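Local coordinates for Sfrice_029225 (Spodoptera frugiperda, PDB 6I50), which is an arthropod tumour necrosis factor of the Eiger type, a trimeric secreted cytokine that probably signals by binding receptors of the TNF receptor family, at residues Q75-D80 with D116-C121; H82-W87 with A106-S111. All coordinates share one frame; numbering follows the deposited sequence.

Contacts 1 and 2, their centres about 9 Å apart, lie one in each of the facing sheets of the TNF sandwich. Contact 1 pairs inner strands 68-80 and 117-129; contact 2, nested within the loop that contact 1 closes, pairs strands 84-92 and 100-108. Both are largely buried and meet neighbouring subunits, but contact 2 lies farther from the chain's centre (about 18 against 15 Å) and runs out to the exposed Tyr-110. Between the sheets, Tyr-78 CD2 packs 3.3 Å from Ile-85 CD1, and Cys-121 O probably bonds Trp-87 NE1. Contact 1 combines a longer backbone ladder with aromatic and proline packing; contact 2 relies more on hydroxyls and a carboxylate where strands give way to loops.

Contact 1. Residues Q75-D80 with D116-C121; sequences QIYYLD and DKPNSC
With CG anti to the backbone N (chi1 -168°), the ring of Tyr-77 lies side by side with Pro-118, pointing the same way, and OH comes 3.5 Å from Pro-118 CB. Tyr-78, next along the strand, points to the other face with Ile-76, Asn-119 and Cys-121, and there its CG is anti to the carbonyl carbon: Asn-119 O meets the ring edge in plane, and CE2 reaches Cys-121 CB at 4.1 Å. Ile-76 CG2 lies over one face of that ring, offset toward the rim. Leu-79 CD1 touches Pro-118 N at 3.7 Å.

The backbones pair antiparallel, their short strand axes running 164° apart. Ile-76 and Cys-121 exchange two hydrogen bonds, as do Tyr-78 and Asn-119, where Tyr-78 N lies 2.8 Å from Asn-119 O but 37° out of its carbonyl plane. At Asp-80 and Lys-117 the ladder slackens, the bond from Asp-80 N to Lys-117 O being weak at 3.3 Å. One water joins Gln-75 OE1 to Ser-120 OG, which also bond Ser-123 and Ala-106 of the second subunit, respectively. Cys-121 is disulfide-linked to Cys-105 of strand 100-108, tying this pair of inner-sheet strands to the outer sheet of the TNF jelly-roll sandwich.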
# COMPACT_ATOMS: atom_id res chain seq x y z
N GLN A 75 -2.73 0.36 8.28
CA GLN A 75 -3.28 -0.99 8.18
C GLN A 75 -3.99 -1.35 9.48
O GLN A 75 -3.41 -1.23 10.56
CB GLN A 75 -2.21 -2.03 7.89
CG GLN A 75 -2.76 -3.45 7.82
CD GLN A 75 -1.80 -4.41 7.16
OE1 GLN A 75 -1.47 -4.26 5.98
NE2 GLN A 75 -1.34 -5.41 7.91
N ILE A 76 -5.25 -1.77 9.37
CA ILE A 76 -5.99 -2.33 10.49
C ILE A 76 -6.26 -3.79 10.16
O ILE A 76 -6.83 -4.11 9.11
CB ILE A 76 -7.30 -1.58 10.76
CG1 ILE A 76 -7.02 -0.09 11.04
CG2 ILE A 76 -8.05 -2.21 11.92
CD1 ILE A 76 -6.15 0.16 12.27
N TYR A 77 -5.84 -4.68 11.06
CA TYR A 77 -6.03 -6.12 10.88
C TYR A 77 -7.27 -6.52 11.69
O TYR A 77 -7.22 -6.59 12.92
CB TYR A 77 -4.78 -6.87 11.33
CG TYR A 77 -4.70 -8.33 10.95
CD1 TYR A 77 -5.53 -9.27 11.54
CD2 TYR A 77 -3.74 -8.77 10.05
CE1 TYR A 77 -5.43 -10.61 11.22
CE2 TYR A 77 -3.63 -10.12 9.72
CZ TYR A 77 -4.48 -11.02 10.31
OH TYR A 77 -4.38 -12.36 9.99
N TYR A 78 -8.37 -6.78 10.99
CA TYR A 78 -9.61 -7.16 11.66
C TYR A 78 -9.67 -8.67 11.87
O TYR A 78 -9.22 -9.45 11.02
CB TYR A 78 -10.82 -6.71 10.85
CG TYR A 78 -10.96 -5.21 10.73
CD1 TYR A 78 -11.62 -4.47 11.69
CD2 TYR A 78 -10.40 -4.54 9.65
CE1 TYR A 78 -11.74 -3.09 11.58
CE2 TYR A 78 -10.52 -3.17 9.52
CZ TYR A 78 -11.18 -2.45 10.48
OH TYR A 78 -11.28 -1.08 10.34
N LEU A 79 -10.24 -9.07 13.00
CA LEU A 79 -10.59 -10.46 13.28
C LEU A 79 -12.01 -10.34 13.80
O LEU A 79 -12.23 -10.15 15.00
CB LEU A 79 -9.63 -11.11 14.28
CG LEU A 79 -9.87 -12.61 14.52
CD1 LEU A 79 -9.98 -13.33 13.19
CD2 LEU A 79 -8.77 -13.21 15.37
N ASP A 80 -12.97 -10.40 12.89
CA ASP A 80 -14.31 -9.92 13.18
C ASP A 80 -15.31 -10.74 12.38
O ASP A 80 -14.97 -11.32 11.34
CB ASP A 80 -14.43 -8.42 12.85
CG ASP A 80 -15.64 -7.78 13.49
OD1 ASP A 80 -15.53 -7.28 14.63
OD2 ASP A 80 -16.70 -7.76 12.84
N ASP A 116 -16.04 -15.42 12.67
CA ASP A 116 -14.86 -14.57 12.79
C ASP A 116 -13.87 -14.91 11.69
O ASP A 116 -13.60 -16.08 11.43
CB ASP A 116 -14.20 -14.75 14.16
CG ASP A 116 -14.97 -14.08 15.28
OD1 ASP A 116 -15.68 -13.09 15.02
OD2 ASP A 116 -14.85 -14.54 16.44
N LYS A 117 -13.32 -13.88 11.04
CA LYS A 117 -12.34 -14.15 10.00
C LYS A 117 -11.36 -13.00 9.91
O LYS A 117 -11.71 -11.85 10.20
CB LYS A 117 -12.99 -14.40 8.64
CG LYS A 117 -13.87 -13.29 8.15
CD LYS A 117 -14.95 -13.89 7.26
CE LYS A 117 -16.26 -13.16 7.45
NZ LYS A 117 -16.15 -11.74 7.01
N PRO A 118 -10.11 -13.28 9.51
CA PRO A 118 -9.09 -12.24 9.47
C PRO A 118 -9.07 -11.49 8.14
O PRO A 118 -9.12 -12.12 7.08
CB PRO A 118 -7.79 -13.03 9.67
CG PRO A 118 -8.09 -14.36 9.05
CD PRO A 118 -9.56 -14.62 9.26
N ASN A 119 -8.99 -10.16 8.20
CA ASN A 119 -8.88 -9.33 7.01
C ASN A 119 -8.07 -8.09 7.37
O ASN A 119 -8.49 -7.33 8.24
CB ASN A 119 -10.26 -8.91 6.48
CG ASN A 119 -10.90 -9.98 5.64
OD1 ASN A 119 -10.48 -10.23 4.51
ND2 ASN A 119 -11.95 -10.59 6.17
N SER A 120 -6.94 -7.88 6.70
CA SER A 120 -6.17 -6.66 6.88
C SER A 120 -6.62 -5.63 5.83
O SER A 120 -6.79 -5.97 4.66
CB SER A 120 -4.67 -6.94 6.78
OG SER A 120 -4.31 -7.56 5.55
N CYS A 121 -6.84 -4.40 6.27
CA CYS A 121 -7.32 -3.34 5.39
C CYS A 121 -6.24 -2.27 5.35
O CYS A 121 -6.02 -1.57 6.35
CB CYS A 121 -8.65 -2.76 5.89
SG CYS A 121 -9.77 -2.12 4.59
O HOH W 1 -3.13 -5.66 4.13
O HOH W 2 -15.35 -9.49 9.20

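Contact 2. Residues H82-W87 with A106-S111; sequences HDTISW and AQSSYS
Backbone pairing between Ile-85 and Gln-107 sets the register: each N donates to the other's O, both at 2.9 Å and with N-H...O angles of 166°. Beyond the last bridge, Ser-109 N bonds Asp-83 O, and Ser-108 CA lends the same oxygen a CA-H...O contact at 3.1 Å.

Hydroxyl contacts occupy the face of Thr-84, Ser-108, Ser-86 and Ala-106. Thr-84 OG1 and Ser-108 OG are hydrogen-bonded at 2.7 Å, either able to donate. Ser-86 OG approaches Ala-106 CB at 3.7 Å, while Ser-86 OG is also hydrogen-bonded to Cys-105 O.

These strands form the beta hairpin 84-92/100-108 in the outer sheet of the TNF jelly roll, with 100-108 its edge strand within the chain; at that edge Ser-108 N bonds Asn-119 OD1 of the third subunit.

On the other face the contact is between aliphatic carbons: Ile-85 CD1, carried there by a chi2 of 98° that falls between the staggered positions, comes 3.5 Å from Gln-107 CB, the side chains crossing obliquely.

Carboxylate contacts continue into the loop. Ser-111 OG lies 3.0 Å from Asp-83 OD1, but Glu-113 O competes for its proton; Ser-111 N adds a weak bond to OD1. Asp-83 runs alongside Tyr-110, its carboxylate plane turned 48° from the ring, with OD2 3.7 Å from CD1 of Tyr-110.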
# COMPACT_ATOMS: atom_id res chain seq x y z
N HIS A 82 -18.39 -9.41 11.34
CA HIS A 82 -19.26 -8.59 10.50
C HIS A 82 -18.93 -8.77 9.02
O HIS A 82 -17.80 -9.07 8.64
CB HIS A 82 -19.14 -7.11 10.89
CG HIS A 82 -19.81 -6.78 12.18
ND1 HIS A 82 -19.15 -6.82 13.39
CD2 HIS A 82 -21.09 -6.43 12.46
CE1 HIS A 82 -20.00 -6.49 14.36
NE2 HIS A 82 -21.18 -6.26 13.82
N ASP A 83 -19.95 -8.58 8.18
CA ASP A 83 -19.76 -8.72 6.74
C ASP A 83 -18.86 -7.63 6.18
O ASP A 83 -18.09 -7.89 5.24
CB ASP A 83 -21.10 -8.71 6.01
CG ASP A 83 -21.85 -10.03 6.13
OD1 ASP A 83 -21.24 -11.03 6.54
OD2 ASP A 83 -23.05 -10.06 5.80
N THR A 84 -18.93 -6.42 6.74
CA THR A 84 -18.16 -5.29 6.26
C THR A 84 -17.30 -4.73 7.38
O THR A 84 -17.78 -4.52 8.49
CB THR A 84 -19.07 -4.18 5.72
OG1 THR A 84 -19.86 -4.70 4.63
CG2 THR A 84 -18.26 -2.99 5.25
N ILE A 85 -16.02 -4.52 7.08
CA ILE A 85 -15.10 -3.82 7.97
C ILE A 85 -14.51 -2.66 7.18
O ILE A 85 -14.20 -2.80 5.99
CB ILE A 85 -14.01 -4.76 8.52
CG1 ILE A 85 -13.38 -5.60 7.41
CG2 ILE A 85 -14.60 -5.70 9.57
CD1 ILE A 85 -12.08 -5.05 6.88
N SER A 86 -14.38 -1.51 7.84
CA SER A 86 -13.92 -0.32 7.14
C SER A 86 -13.39 0.66 8.17
O SER A 86 -13.93 0.76 9.28
CB SER A 86 -15.05 0.30 6.31
OG SER A 86 -14.63 1.50 5.67
N TRP A 87 -12.33 1.37 7.81
CA TRP A 87 -11.80 2.44 8.65
C TRP A 87 -11.68 3.73 7.85
O TRP A 87 -11.64 3.74 6.62
CB TRP A 87 -10.44 2.07 9.27
CG TRP A 87 -9.32 1.72 8.32
CD1 TRP A 87 -8.83 0.47 8.07
CD2 TRP A 87 -8.51 2.62 7.56
NE1 TRP A 87 -7.78 0.54 7.18
CE2 TRP A 87 -7.57 1.85 6.85
CE3 TRP A 87 -8.51 4.01 7.40
CZ2 TRP A 87 -6.63 2.42 5.98
CZ3 TRP A 87 -7.58 4.58 6.54
CH2 TRP A 87 -6.66 3.78 5.84
N ALA A 106 -12.01 -0.34 2.88
CA ALA A 106 -13.17 -1.17 3.16
C ALA A 106 -12.96 -2.57 2.60
O ALA A 106 -12.32 -2.76 1.56
CB ALA A 106 -14.46 -0.57 2.57
N GLN A 107 -13.49 -3.56 3.31
CA GLN A 107 -13.52 -4.94 2.84
C GLN A 107 -14.86 -5.53 3.23
O GLN A 107 -15.37 -5.26 4.32
CB GLN A 107 -12.38 -5.77 3.44
CG GLN A 107 -11.99 -7.02 2.66
CD GLN A 107 -12.90 -8.21 2.94
OE1 GLN A 107 -12.96 -9.16 2.15
NE2 GLN A 107 -13.60 -8.17 4.06
N SER A 108 -15.44 -6.35 2.34
CA SER A 108 -16.80 -6.83 2.58
C SER A 108 -17.03 -8.15 1.87
O SER A 108 -16.60 -8.35 0.73
CB SER A 108 -17.84 -5.80 2.11
OG SER A 108 -19.16 -6.18 2.51
N SER A 109 -17.71 -9.06 2.56
CA SER A 109 -18.18 -10.29 1.96
C SER A 109 -19.39 -10.76 2.74
O SER A 109 -19.50 -10.49 3.94
CB SER A 109 -17.09 -11.37 1.94
OG SER A 109 -16.79 -11.79 3.27
N TYR A 110 -20.29 -11.46 2.06
CA TYR A 110 -21.54 -11.89 2.68
C TYR A 110 -21.38 -13.26 3.31
O TYR A 110 -20.81 -14.18 2.71
CB TYR A 110 -22.67 -11.91 1.65
CG TYR A 110 -23.99 -12.37 2.24
CD1 TYR A 110 -24.86 -11.47 2.85
CD2 TYR A 110 -24.37 -13.71 2.19
CE1 TYR A 110 -26.06 -11.89 3.40
CE2 TYR A 110 -25.56 -14.14 2.74
CZ TYR A 110 -26.40 -13.22 3.34
OH TYR A 110 -27.60 -13.65 3.88
N SER A 111 -21.89 -13.40 4.53
CA SER A 111 -21.99 -14.69 5.19
C SER A 111 -23.33 -14.75 5.91
O SER A 111 -23.82 -13.74 6.42
CB SER A 111 -20.85 -14.92 6.18
OG SER A 111 -20.87 -13.94 7.20
O HOH W 3 -24.97 -11.15 6.84